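Local coordinates for putative uncharacterized protein PH0186 (Pyrococcus horikoshii, PDB 2ZTS) that probably binds and may hydrolyse ATP as a KaiC-like P-loop protein, and holds ADP and magnesium in the crystal of its six-chain assembly, at residues L34-T39 with V202-L207; I141-S146 with I176-A181; F46-I51 with G62-L67; E29-L34 with R221-T226. One frame throughout, in Å; residues are numbered along the deposited sequence.

Contact 1 (L34-T39 with V202-L207); sequences LLTGGT and VIVLDL. With ADP (adenosine-5'-diphosphate), chain H.
L35 carries the apolar centre where strand 32-36 lies against strand 201-209: its CD1 touches both I203 CG2 and L205 CG, each at 3.8 Å. CG of the leucine stands anti to the backbone N (chi1 177°), and a chi2 of 65° then brings CD1 to the neighbouring strand. On the other face of the sheet T36 and V204 run alongside one another with the same sense, T36 CG2 4.0 Å from V204 CG2, while the hydroxyl of T36 turns to L189 O.

Between these two layers runs a parallel ladder. I203 N gives to L34 O at 2.8 Å, T36 N to I203 O at 2.9 Å, and L205 N to T36 O at 2.9 Å, all three bonds nearly straight. At the polar edge strand 32-36 gives way to the P-loop, and direct pairing stops. G37 brings its CA against L205 O, where a CB would collide with the oxygen. One water then takes over, accepting from G38 N at 3.0 Å and donating to L205 O at 2.9 Å and to D206 OD1.

The chemistry thus changes just where G38 and T39 enter the ADP pocket: up to T36 the strands pair by backbone bonds and apolar side chains, and from G38 on the link passes through the water.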
loop_
_atom_site.group_PDB
_atom_site.type_symbol
_atom_site.label_atom_id
_atom_site.label_comp_id
_atom_site.label_asym_id
_atom_site.label_seq_id
_atom_site.Cartn_x
_atom_site.Cartn_y
_atom_site.Cartn_z
ATOM N N LEU C 34 7.691 -22.567 12.706
ATOM C CA LEU C 34 7.924 -21.662 11.613
ATOM C C LEU C 34 9.117 -20.838 11.996
ATOM O O LEU C 34 9.119 -20.111 12.995
ATOM C CB LEU C 34 6.714 -20.754 11.368
ATOM C CG LEU C 34 6.851 -19.913 10.090
ATOM C CD1 LEU C 34 6.796 -20.758 8.806
ATOM C CD2 LEU C 34 5.834 -18.813 10.032
ATOM N N LEU C 35 10.177 -21.012 11.217
ATOM C CA LEU C 35 11.378 -20.226 11.309
ATOM C C LEU C 35 11.318 -19.154 10.161
ATOM O O LEU C 35 11.327 -19.498 8.945
ATOM C CB LEU C 35 12.565 -21.154 11.185
ATOM C CG LEU C 35 13.889 -20.412 11.184
ATOM C CD1 LEU C 35 14.146 -19.720 12.540
ATOM C CD2 LEU C 35 15.007 -21.321 10.845
ATOM N N THR C 36 11.235 -17.877 10.552
ATOM C CA THR C 36 11.019 -16.763 9.610
ATOM C C THR C 36 12.058 -15.662 9.800
ATOM O O THR C 36 12.637 -15.527 10.854
ATOM C CB THR C 36 9.559 -16.248 9.721
ATOM O OG1 THR C 36 9.303 -15.218 8.744
ATOM C CG2 THR C 36 9.227 -15.620 11.092
ATOM N N GLY C 37 12.332 -14.945 8.730
ATOM C CA GLY C 37 13.308 -13.907 8.656
ATOM C C GLY C 37 13.676 -13.613 7.208
ATOM O O GLY C 37 13.448 -14.433 6.283
ATOM N N GLY C 38 14.262 -12.435 7.024
ATOM C CA GLY C 38 14.678 -11.941 5.710
ATOM C C GLY C 38 15.827 -12.738 5.141
ATOM O O GLY C 38 16.435 -13.617 5.788
ATOM N N THR C 39 16.124 -12.474 3.894
ATOM C CA THR C 39 17.232 -13.148 3.233
ATOM C C THR C 39 18.522 -13.009 4.081
ATOM O O THR C 39 18.900 -11.913 4.513
ATOM C CB THR C 39 17.488 -12.466 1.860
ATOM O OG1 THR C 39 16.278 -12.410 1.116
ATOM C CG2 THR C 39 18.454 -13.207 1.010
ATOM N N VAL C 202 6.751 -20.150 16.559
ATOM C CA VAL C 202 7.360 -19.197 15.603
ATOM C C VAL C 202 8.631 -18.568 16.150
ATOM O O VAL C 202 8.638 -18.037 17.270
ATOM C CB VAL C 202 6.397 -18.057 15.247
ATOM C CG1 VAL C 202 7.044 -17.080 14.295
ATOM C CG2 VAL C 202 5.119 -18.622 14.697
ATOM N N ILE C 203 9.694 -18.664 15.376
ATOM C CA ILE C 203 10.988 -18.107 15.688
ATOM C C ILE C 203 11.328 -17.097 14.582
ATOM O O ILE C 203 11.292 -17.451 13.394
ATOM C CB ILE C 203 12.085 -19.233 15.724
ATOM C CG1 ILE C 203 11.714 -20.273 16.785
ATOM C CG2 ILE C 203 13.406 -18.604 16.094
ATOM C CD1 ILE C 203 12.478 -21.554 16.671
ATOM N N VAL C 204 11.697 -15.884 15.000
ATOM C CA VAL C 204 12.164 -14.826 14.098
ATOM C C VAL C 204 13.657 -14.614 14.208
ATOM O O VAL C 204 14.182 -14.447 15.279
ATOM C CB VAL C 204 11.452 -13.481 14.399
ATOM C CG1 VAL C 204 11.830 -12.385 13.381
ATOM C CG2 VAL C 204 9.971 -13.694 14.481
ATOM N N LEU C 205 14.325 -14.628 13.078
ATOM C CA LEU C 205 15.701 -14.263 12.911
ATOM C C LEU C 205 15.712 -12.934 12.219
ATOM O O LEU C 205 15.023 -12.752 11.236
ATOM C CB LEU C 205 16.399 -15.269 12.015
ATOM C CG LEU C 205 16.458 -16.732 12.445
ATOM C CD1 LEU C 205 17.500 -17.505 11.679
ATOM C CD2 LEU C 205 16.706 -16.886 13.918
ATOM N N ASP C 206 16.519 -12.018 12.706
ATOM C CA ASP C 206 16.535 -10.646 12.208
ATOM C C ASP C 206 17.972 -10.105 12.202
ATOM O O ASP C 206 18.881 -10.695 12.818
ATOM C CB ASP C 206 15.694 -9.744 13.116
ATOM C CG ASP C 206 15.045 -8.587 12.358
ATOM O OD1 ASP C 206 15.297 -8.442 11.122
ATOM O OD2 ASP C 206 14.265 -7.779 12.940
ATOM N N LEU C 207 18.143 -9.013 11.450
ATOM C CA LEU C 207 19.343 -8.186 11.437
ATOM C C LEU C 207 18.892 -6.799 11.768
ATOM O O LEU C 207 18.127 -6.214 10.982
ATOM C CB LEU C 207 19.923 -8.149 10.042
ATOM C CG LEU C 207 20.512 -9.415 9.500
ATOM C CD1 LEU C 207 20.817 -9.273 8.020
ATOM C CD2 LEU C 207 21.751 -9.749 10.263
HETATM P PB ADP H . 19.002 -17.509 4.902
HETATM O O1B ADP H . 18.235 -16.883 5.987
HETATM O O2B ADP H . 18.970 -16.689 3.606
HETATM O O3B ADP H . 18.570 -18.992 4.616
HETATM P PA ADP H . 21.655 -18.564 5.551
HETATM O O1A ADP H . 21.415 -19.645 6.629
HETATM O O2A ADP H . 21.888 -19.135 4.172
HETATM O O3A ADP H . 20.498 -17.422 5.538
HETATM O "O5'" ADP H . 22.867 -17.703 6.113
HETATM C "C5'" ADP H . 24.075 -17.574 5.436
HETATM C "C4'" ADP H . 25.008 -16.637 6.165
HETATM O "O4'" ADP H . 25.788 -17.229 7.178
HETATM C "C3'" ADP H . 25.961 -15.996 5.176
HETATM O "O3'" ADP H . 25.242 -14.965 4.498
HETATM C "C2'" ADP H . 27.115 -15.593 6.074
HETATM O "O2'" ADP H . 26.905 -14.365 6.676
HETATM C "C1'" ADP H . 27.098 -16.651 7.183
HETATM N N9 ADP H . 28.028 -17.766 6.939
HETATM C C8 ADP H . 27.930 -18.729 5.942
HETATM N N7 ADP H . 28.951 -19.602 6.075
HETATM C C5 ADP H . 29.726 -19.174 7.111
HETATM C C6 ADP H . 30.890 -19.673 7.692
HETATM N N6 ADP H . 31.320 -20.912 7.416
HETATM N N1 ADP H . 31.426 -19.008 8.797
HETATM C C2 ADP H . 30.816 -17.874 9.309
HETATM N N3 ADP H . 29.641 -17.381 8.732
HETATM C C4 ADP H . 29.131 -18.027 7.664
HETATM O O HOH W 1 14.343 -10.591 9.379
#

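Contact 2 (I141-S146 with I176-A181)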
loop_
_atom_site.group_PDB
_atom_site.type_symbol
_atom_site.label_atom_id
_atom_site.label_comp_id
_atom_site.label_asym_id
_atom_site.label_seq_id
_atom_site.Cartn_x
_atom_site.Cartn_y
_atom_site.Cartn_z
ATOM N N ILE C 141 11.705 -28.341 6.090
ATOM C CA ILE C 141 11.328 -27.964 4.744
ATOM C C ILE C 141 11.815 -26.543 4.568
ATOM O O ILE C 141 11.284 -25.598 5.144
ATOM C CB ILE C 141 9.805 -28.103 4.516
ATOM C CG1 ILE C 141 9.363 -29.574 4.854
ATOM C CG2 ILE C 141 9.430 -27.664 3.090
ATOM C CD1 ILE C 141 7.933 -29.928 4.496
ATOM N N ASP C 142 12.897 -26.436 3.822
ATOM C CA ASP C 142 13.496 -25.183 3.438
ATOM C C ASP C 142 13.242 -25.051 1.954
ATOM O O ASP C 142 13.950 -25.623 1.206
ATOM C CB ASP C 142 14.987 -25.264 3.727
ATOM C CG ASP C 142 15.666 -23.928 3.685
ATOM O OD1 ASP C 142 16.925 -23.937 3.549
ATOM O OD2 ASP C 142 15.029 -22.838 3.853
ATOM N N SER C 143 12.237 -24.308 1.501
ATOM C CA SER C 143 11.474 -23.361 2.261
ATOM C C SER C 143 10.099 -23.348 1.643
ATOM O O SER C 143 9.883 -23.868 0.530
ATOM C CB SER C 143 12.103 -21.979 2.078
ATOM O OG SER C 143 11.842 -21.505 0.745
ATOM N N ILE C 144 9.144 -22.771 2.364
ATOM C CA ILE C 144 7.832 -22.561 1.792
ATOM C C ILE C 144 7.811 -21.676 0.514
ATOM O O ILE C 144 7.127 -21.999 -0.434
ATOM C CB ILE C 144 6.865 -22.061 2.893
ATOM C CG1 ILE C 144 6.575 -23.232 3.854
ATOM C CG2 ILE C 144 5.586 -21.555 2.321
ATOM C CD1 ILE C 144 5.909 -22.732 5.084
ATOM N N PRO C 145 8.482 -20.546 0.478
ATOM C CA PRO C 145 8.523 -19.784 -0.796
ATOM C C PRO C 145 9.134 -20.596 -1.955
ATOM O O PRO C 145 8.712 -20.393 -3.055
ATOM C CB PRO C 145 9.432 -18.594 -0.477
ATOM C CG PRO C 145 9.412 -18.465 0.994
ATOM C CD PRO C 145 9.199 -19.858 1.574
ATOM N N SER C 146 10.077 -21.504 -1.691
ATOM C CA SER C 146 10.716 -22.285 -2.730
ATOM C C SER C 146 9.671 -23.213 -3.374
ATOM O O SER C 146 9.701 -23.431 -4.616
ATOM C CB SER C 146 11.934 -23.074 -2.208
ATOM O OG SER C 146 11.573 -24.205 -1.326
ATOM N N ILE C 176 10.863 -28.036 11.511
ATOM C CA ILE C 176 11.056 -26.612 11.161
ATOM C C ILE C 176 10.699 -26.365 9.673
ATOM O O ILE C 176 11.176 -27.059 8.762
ATOM C CB ILE C 176 12.480 -26.154 11.448
ATOM C CG1 ILE C 176 12.743 -26.218 12.945
ATOM C CG2 ILE C 176 12.747 -24.711 10.901
ATOM C CD1 ILE C 176 14.234 -26.103 13.342
ATOM N N LEU C 177 9.835 -25.391 9.442
ATOM C CA LEU C 177 9.497 -24.873 8.119
ATOM C C LEU C 177 10.042 -23.479 8.066
ATOM O O LEU C 177 9.886 -22.707 9.026
ATOM C CB LEU C 177 7.970 -24.762 7.917
ATOM C CG LEU C 177 7.117 -25.984 8.273
ATOM C CD1 LEU C 177 5.651 -25.663 8.266
ATOM C CD2 LEU C 177 7.411 -27.091 7.272
ATOM N N THR C 178 10.660 -23.126 6.954
ATOM C CA THR C 178 11.236 -21.797 6.812
ATOM C C THR C 178 10.421 -20.993 5.853
ATOM O O THR C 178 9.883 -21.554 4.886
ATOM C CB THR C 178 12.674 -21.852 6.340
ATOM O OG1 THR C 178 12.738 -22.298 4.983
ATOM C CG2 THR C 178 13.461 -22.901 7.146
ATOM N N THR C 179 10.298 -19.697 6.138
ATOM C CA THR C 179 9.710 -18.763 5.196
ATOM C C THR C 179 10.437 -17.418 5.280
ATOM O O THR C 179 11.232 -17.181 6.196
ATOM C CB THR C 179 8.216 -18.654 5.407
ATOM O OG1 THR C 179 7.618 -17.876 4.358
ATOM C CG2 THR C 179 7.891 -17.881 6.650
ATOM N N GLU C 180 10.227 -16.564 4.278
ATOM C CA GLU C 180 11.015 -15.344 4.172
ATOM C C GLU C 180 10.178 -14.114 3.808
ATOM O O GLU C 180 9.622 -14.089 2.711
ATOM C CB GLU C 180 12.099 -15.582 3.132
ATOM C CG GLU C 180 13.108 -14.435 2.908
ATOM C CD GLU C 180 14.336 -14.891 2.084
ATOM O OE1 GLU C 180 15.069 -15.839 2.539
ATOM O OE2 GLU C 180 14.566 -14.278 0.998
ATOM N N ALA C 181 10.084 -13.166 4.754
ATOM C CA ALA C 181 9.686 -11.731 4.582
ATOM C C ALA C 181 10.704 -10.716 5.253
ATOM O O ALA C 181 11.412 -11.102 6.194
ATOM C CB ALA C 181 8.332 -11.500 5.229
#
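T178 and D142 form the tight part of this contact: T178 OG1 donates to D142 OD2 at 2.6 Å, meeting the anti side of the carboxylate 18° out of its plane. A chi1 of 69° sets this OG1 between the backbone N and the carbonyl carbon, where it reaches D142. It also lies 3.0 Å from S143 CB, brought there after a cis peptide, as also found in RecA. T178 O in turn accepts from I144 N at 2.9 Å, holding the start of helix 144-149. An alanine at T178 would probably leave D142 OD2 without this hydroxyl donor and open a gap beside I141 O. Farther on the fit slackens: P145 CG is 3.9 Å from E180 N but 4.5 Å from E180 CB, and F197 of a neighbouring subunit packs on both residues.

D142 belongs to the magnesium site, and its OD1 bonds T44 OG1 of the P-loop. Strand 174-179 lies between strands 138-142 and 32-36, with helix 157-171 packed on I141 and I144.

Contact 3 (F46-I51 with G62-L67)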
loop_
_atom_site.group_PDB
_atom_site.type_symbol
_atom_site.label_atom_id
_atom_site.label_comp_id
_atom_site.label_asym_id
_atom_site.label_seq_id
_atom_site.Cartn_x
_atom_site.Cartn_y
_atom_site.Cartn_z
ATOM N N PHE C 46 20.440 -22.506 10.642
ATOM C CA PHE C 46 19.717 -22.890 11.848
ATOM C C PHE C 46 18.944 -24.225 11.613
ATOM O O PHE C 46 19.064 -25.153 12.397
ATOM C CB PHE C 46 18.774 -21.755 12.143
ATOM C CG PHE C 46 18.066 -21.859 13.420
ATOM C CD1 PHE C 46 18.371 -21.012 14.445
ATOM C CD2 PHE C 46 17.076 -22.825 13.597
ATOM C CE1 PHE C 46 17.702 -21.113 15.639
ATOM C CE2 PHE C 46 16.391 -22.934 14.809
ATOM C CZ PHE C 46 16.683 -22.087 15.818
ATOM N N ALA C 47 18.227 -24.344 10.494
ATOM C CA ALA C 47 17.538 -25.602 10.113
ATOM C C ALA C 47 18.481 -26.792 9.867
ATOM O O ALA C 47 18.166 -27.941 10.267
ATOM C CB ALA C 47 16.697 -25.402 8.920
ATOM N N ALA C 48 19.653 -26.518 9.303
ATOM C CA ALA C 48 20.614 -27.553 9.023
ATOM C C ALA C 48 21.247 -28.023 10.326
ATOM O O ALA C 48 21.466 -29.223 10.501
ATOM C CB ALA C 48 21.633 -27.089 8.078
ATOM N N GLN C 49 21.538 -27.076 11.212
ATOM C CA GLN C 49 22.128 -27.372 12.490
ATOM C C GLN C 49 21.217 -28.290 13.306
ATOM O O GLN C 49 21.678 -29.260 13.943
ATOM C CB GLN C 49 22.412 -26.068 13.252
ATOM C CG GLN C 49 23.516 -26.156 14.298
ATOM C CD GLN C 49 24.038 -24.778 14.693
ATOM O OE1 GLN C 49 24.081 -23.888 13.854
ATOM N NE2 GLN C 49 24.384 -24.586 15.975
ATOM N N PHE C 50 19.917 -28.005 13.253
ATOM C CA PHE C 50 18.903 -28.795 13.932
ATOM C C PHE C 50 18.968 -30.237 13.453
ATOM O O PHE C 50 18.889 -31.140 14.275
ATOM C CB PHE C 50 17.510 -28.176 13.684
ATOM C CG PHE C 50 16.306 -29.025 14.104
ATOM C CD1 PHE C 50 15.971 -29.198 15.444
ATOM C CD2 PHE C 50 15.411 -29.468 13.180
ATOM C CE1 PHE C 50 14.836 -29.876 15.819
ATOM C CE2 PHE C 50 14.234 -30.156 13.567
ATOM C CZ PHE C 50 13.960 -30.341 14.877
ATOM N N ILE C 51 19.018 -30.462 12.142
ATOM C CA ILE C 51 19.028 -31.820 11.608
ATOM C C ILE C 51 20.375 -32.482 11.875
ATOM O O ILE C 51 20.437 -33.610 12.365
ATOM C CB ILE C 51 18.770 -31.857 10.097
ATOM C CG1 ILE C 51 17.369 -31.362 9.750
ATOM C CG2 ILE C 51 18.910 -33.287 9.538
ATOM C CD1 ILE C 51 16.253 -32.147 10.356
ATOM N N GLY C 62 17.168 -37.526 10.881
ATOM C CA GLY C 62 16.527 -36.344 10.339
ATOM C C GLY C 62 16.443 -36.249 8.833
ATOM O O GLY C 62 17.307 -36.728 8.095
ATOM N N VAL C 63 15.365 -35.641 8.362
ATOM C CA VAL C 63 15.176 -35.393 6.958
ATOM C C VAL C 63 15.238 -33.871 6.666
ATOM O O VAL C 63 14.440 -33.118 7.163
ATOM C CB VAL C 63 13.864 -35.978 6.460
ATOM C CG1 VAL C 63 13.683 -35.677 5.008
ATOM C CG2 VAL C 63 13.804 -37.498 6.712
ATOM N N PHE C 64 16.160 -33.456 5.822
ATOM C CA PHE C 64 16.228 -32.100 5.378
ATOM C C PHE C 64 15.703 -32.048 3.977
ATOM O O PHE C 64 16.324 -32.579 3.044
ATOM C CB PHE C 64 17.659 -31.624 5.490
ATOM C CG PHE C 64 17.832 -30.130 5.367
ATOM C CD1 PHE C 64 18.239 -29.400 6.449
ATOM C CD2 PHE C 64 17.653 -29.479 4.132
ATOM C CE1 PHE C 64 18.387 -28.019 6.363
ATOM C CE2 PHE C 64 17.814 -28.096 4.023
ATOM C CZ PHE C 64 18.205 -27.362 5.158
ATOM N N VAL C 65 14.538 -31.419 3.806
ATOM C CA VAL C 65 13.947 -31.272 2.481
ATOM C C VAL C 65 14.352 -29.889 2.011
ATOM O O VAL C 65 14.139 -28.935 2.746
ATOM C CB VAL C 65 12.455 -31.325 2.546
ATOM C CG1 VAL C 65 11.828 -31.105 1.208
ATOM C CG2 VAL C 65 11.966 -32.625 3.242
ATOM N N THR C 66 14.923 -29.770 0.804
ATOM C CA THR C 66 15.220 -28.494 0.224
ATOM C C THR C 66 14.814 -28.313 -1.233
ATOM O O THR C 66 15.067 -29.151 -2.067
ATOM C CB THR C 66 16.728 -28.157 0.452
ATOM O OG1 THR C 66 17.091 -26.982 -0.288
ATOM C CG2 THR C 66 17.662 -29.256 0.029
ATOM N N LEU C 67 14.139 -27.205 -1.521
ATOM C CA LEU C 67 13.860 -26.788 -2.898
ATOM C C LEU C 67 14.551 -25.450 -3.188
ATOM O O LEU C 67 14.366 -24.837 -4.234
ATOM C CB LEU C 67 12.312 -26.721 -3.068
ATOM C CG LEU C 67 11.492 -27.833 -3.758
ATOM C CD1 LEU C 67 12.256 -29.038 -4.305
ATOM C CD2 LEU C 67 10.351 -28.274 -2.904
#
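I51, on helix 43-58, reaches strand 62-66 through all three of its outer carbons. From CB the side chain forks. The shorter branch, CG2, rests on the backbone of G62, 3.9 Å from G62 C; a CB on that glycine would collide with it. The longer branch begins with CG1, anti to the carbonyl carbon (chi1 -65°), and comes to the rim of the F64 ring, 3.9 Å from F64 CD1. Its tip, CD1, ends 3.8 Å from V63 O.

The ring itself pushes on toward the helix. F64 CE1 approaches the A48 backbone, 3.5 Å from A48 CA, with A48 N in the plane of the ring at its edge, and the methyl of A48 is 3.8 Å from F64 CE1. An alanine at I51 would probably open a gap over G62 and V63 and leave the CD1 rim of F64 without its aliphatic neighbour.

Helix and strand run nearly antiparallel, 156° apart, as successive members of a beta-alpha-beta crossover that leads from strand 32-36 past two other strands. A47, I51 and F64 also pack on V140 of strand 138-142, whereas V63 turns to helix 120-134.

Contact 4 (E29-L34 with R221-T226). With ADP (adenosine-5'-diphosphate), chain D.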
loop_
_atom_site.group_PDB
_atom_site.type_symbol
_atom_site.label_atom_id
_atom_site.label_comp_id
_atom_site.label_asym_id
_atom_site.label_seq_id
_atom_site.Cartn_x
_atom_site.Cartn_y
_atom_site.Cartn_z
ATOM N N GLU C 29 8.028 -32.267 21.578
ATOM C CA GLU C 29 7.973 -33.302 20.555
ATOM C C GLU C 29 6.700 -33.211 19.721
ATOM O O GLU C 29 5.614 -33.040 20.234
ATOM C CB GLU C 29 8.131 -34.706 21.248
ATOM C CG GLU C 29 8.271 -35.872 20.296
ATOM C CD GLU C 29 8.573 -37.219 21.002
ATOM O OE1 GLU C 29 8.685 -37.265 22.265
ATOM O OE2 GLU C 29 8.717 -38.238 20.268
ATOM N N GLY C 30 6.826 -33.315 18.406
ATOM C CA GLY C 30 5.671 -33.278 17.544
ATOM C C GLY C 30 5.316 -31.865 17.009
ATOM O O GLY C 30 4.444 -31.762 16.149
ATOM N N THR C 31 5.970 -30.813 17.489
ATOM C CA THR C 31 5.619 -29.397 17.092
ATOM C C THR C 31 6.067 -29.052 15.665
ATOM O O THR C 31 7.129 -29.441 15.261
ATOM C CB THR C 31 6.348 -28.386 17.997
ATOM O OG1 THR C 31 6.131 -28.698 19.350
ATOM C CG2 THR C 31 5.735 -27.014 17.885
ATOM N N THR C 32 5.261 -28.315 14.909
ATOM C CA THR C 32 5.736 -27.618 13.696
ATOM C C THR C 32 6.110 -26.179 14.005
ATOM O O THR C 32 5.251 -25.413 14.478
ATOM C CB THR C 32 4.655 -27.653 12.695
ATOM O OG1 THR C 32 4.415 -29.021 12.397
ATOM C CG2 THR C 32 5.104 -26.982 11.301
ATOM N N VAL C 33 7.378 -25.830 13.816
ATOM C CA VAL C 33 7.947 -24.506 14.118
ATOM C C VAL C 33 8.220 -23.783 12.817
ATOM O O VAL C 33 8.881 -24.339 11.943
ATOM C CB VAL C 33 9.248 -24.639 14.851
ATOM C CG1 VAL C 33 9.840 -23.280 15.242
ATOM C CG2 VAL C 33 9.035 -25.505 16.147
ATOM N N LEU C 34 7.691 -22.567 12.706
ATOM C CA LEU C 34 7.924 -21.662 11.613
ATOM C C LEU C 34 9.117 -20.838 11.996
ATOM O O LEU C 34 9.119 -20.111 12.995
ATOM C CB LEU C 34 6.714 -20.754 11.368
ATOM C CG LEU C 34 6.851 -19.913 10.090
ATOM C CD1 LEU C 34 6.796 -20.758 8.806
ATOM C CD2 LEU C 34 5.834 -18.813 10.032
ATOM N N ARG C 221 8.719 -15.887 19.329
ATOM C CA ARG C 221 7.477 -15.130 19.251
ATOM C C ARG C 221 6.338 -15.967 19.818
ATOM O O ARG C 221 5.478 -15.455 20.507
ATOM C CB ARG C 221 7.273 -14.744 17.775
ATOM C CG ARG C 221 5.992 -14.144 17.332
ATOM C CD ARG C 221 5.631 -12.756 17.951
ATOM N NE ARG C 221 5.526 -11.750 16.912
ATOM C CZ ARG C 221 4.396 -11.220 16.442
ATOM N NH1 ARG C 221 3.178 -11.560 16.907
ATOM N NH2 ARG C 221 4.497 -10.321 15.464
ATOM N N LYS C 222 6.401 -17.279 19.589
ATOM C CA LYS C 222 5.353 -18.227 19.943
ATOM C C LYS C 222 5.993 -19.608 20.126
ATOM O O LYS C 222 6.841 -20.026 19.328
ATOM C CB LYS C 222 4.312 -18.314 18.834
ATOM C CG LYS C 222 3.143 -19.199 19.149
ATOM C CD LYS C 222 2.085 -19.210 18.033
ATOM C CE LYS C 222 1.122 -20.343 18.308
ATOM N NZ LYS C 222 -0.239 -20.141 17.858
HETATM N N MSE C 223 5.629 -20.311 21.186
HETATM C CA MSE C 223 6.010 -21.737 21.270
HETATM C C MSE C 223 4.997 -22.437 22.139
HETATM O O MSE C 223 4.888 -22.119 23.310
HETATM C CB MSE C 223 7.398 -21.912 21.859
HETATM C CG MSE C 223 7.924 -23.370 21.896
HETATM SE SE MSE C 223 8.149 -24.058 20.041
HETATM C CE MSE C 223 9.432 -22.653 19.400
ATOM N N ARG C 224 4.266 -23.385 21.573
ATOM C CA ARG C 224 3.212 -24.030 22.325
ATOM C C ARG C 224 3.792 -24.797 23.521
ATOM O O ARG C 224 4.952 -25.181 23.514
ATOM C CB ARG C 224 2.392 -24.951 21.423
ATOM C CG ARG C 224 3.122 -26.269 21.009
ATOM C CD ARG C 224 2.174 -27.483 20.881
ATOM N NE ARG C 224 2.913 -28.666 20.434
ATOM C CZ ARG C 224 2.396 -29.767 19.882
ATOM N NH1 ARG C 224 1.083 -29.928 19.748
ATOM N NH2 ARG C 224 3.226 -30.736 19.501
ATOM N N GLU C 225 2.980 -24.937 24.561
ATOM C CA GLU C 225 3.321 -25.712 25.766
ATOM C C GLU C 225 4.588 -25.227 26.435
ATOM O O GLU C 225 5.258 -25.993 27.080
ATOM C CB GLU C 225 3.474 -27.230 25.440
ATOM C CG GLU C 225 2.255 -27.894 24.818
ATOM C CD GLU C 225 2.515 -29.313 24.250
ATOM O OE1 GLU C 225 2.737 -29.439 23.013
ATOM O OE2 GLU C 225 2.450 -30.326 25.027
ATOM N N THR C 226 4.955 -23.967 26.271
ATOM C CA THR C 226 6.223 -23.527 26.794
ATOM C C THR C 226 6.146 -22.104 27.294
ATOM O O THR C 226 5.709 -21.236 26.568
ATOM C CB THR C 226 7.282 -23.580 25.664
ATOM O OG1 THR C 226 7.241 -24.841 25.003
ATOM C CG2 THR C 226 8.684 -23.524 26.223
HETATM P PB ADP D . -2.463 -17.287 19.657
HETATM O O1B ADP D . -2.915 -15.859 19.533
HETATM O O2B ADP D . -1.477 -17.625 18.540
HETATM O O3B ADP D . -3.672 -18.149 19.429
HETATM P PA ADP D . -1.818 -18.789 21.987
HETATM O O1A ADP D . -3.048 -18.648 22.845
HETATM O O2A ADP D . -1.772 -19.935 21.009
HETATM O O3A ADP D . -1.661 -17.449 21.032
HETATM O "O5'" ADP D . -0.621 -18.592 23.010
HETATM C "C5'" ADP D . 0.414 -19.514 23.079
HETATM C "C4'" ADP D . 1.495 -18.868 23.904
HETATM O "O4'" ADP D . 1.218 -18.965 25.284
HETATM C "C3'" ADP D . 2.844 -19.503 23.632
HETATM O "O3'" ADP D . 3.412 -18.824 22.567
HETATM C "C2'" ADP D . 3.539 -19.261 24.929
HETATM O "O2'" ADP D . 4.175 -18.032 24.987
HETATM C "C1'" ADP D . 2.423 -19.242 25.959
HETATM N N9 ADP D . 2.330 -20.565 26.581
HETATM C C8 ADP D . 1.867 -21.729 25.999
HETATM N N7 ADP D . 1.931 -22.720 26.925
HETATM C C5 ADP D . 2.443 -22.191 28.057
HETATM C C6 ADP D . 2.707 -22.786 29.279
HETATM N N6 ADP D . 2.169 -23.982 29.509
HETATM N N1 ADP D . 3.197 -21.981 30.283
HETATM C C2 ADP D . 3.438 -20.614 30.055
HETATM N N3 ADP D . 3.179 -20.025 28.812
HETATM C C4 ADP D . 2.688 -20.828 27.855
#
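An ADP pocket shared between subunits lies next to the place where T31 meets R224 and V33 meets selenomethionine M223. The nucleotide is gripped by the P-loop of a neighbouring subunit; from this chain K222 NZ reaches ADP O2B at 2.9 Å and M223 N donates to ADP O3' at 3.0 Å, recalling the trans-acting lysine of KaiC.

Inside the chain T31 and R224 pass one another with opposite sense. R224 CG lies between the backbone N and the carbonyl carbon (chi1 73°), which sets it 4.1 Å from T31 CG2. R224 NE makes a weak bond to T31 OG1 at 3.4 Å, the hydroxyl lying at the guanidinium edge and turned chiefly to P28 O. Nearby, V33 CG1 rests 4.2 Å from M223 CE. E225 OE1 comes within 2.7 Å of R224 NE, well out of the guanidinium plane, an electrostatic pairing.

Across the interface R224 NH1 forms a salt bridge with E77 of the neighbouring subunit, and E225 OE2 does so with R76 there. The arginine is therefore held mainly by carboxylates, one of them on another chain, with T31 as a lesser partner, and its position is likely to depend on subunit assembly.

All four contacts belong to one mixed sheet and its helices. Contacts 1 and 4 share L34, and the next strand pair joins them again where V202 N meets K222 O at 2.8 Å. Contact 2 lies on the other side of strand 32-36, with L177 N 2.9 Å from V33 O, and D142 N, 3.0 Å from V65 O, carries the pairing on to contact 3. Contacts 3 and 4, with centres about 17 Å apart, do not touch. Contacts 1 and 2 converge on the chain's own ADP, where T39 OG1 is 2.5 Å from E180 OE2. Contact 4, on the same sheet, instead serves the ADP of a neighbouring subunit.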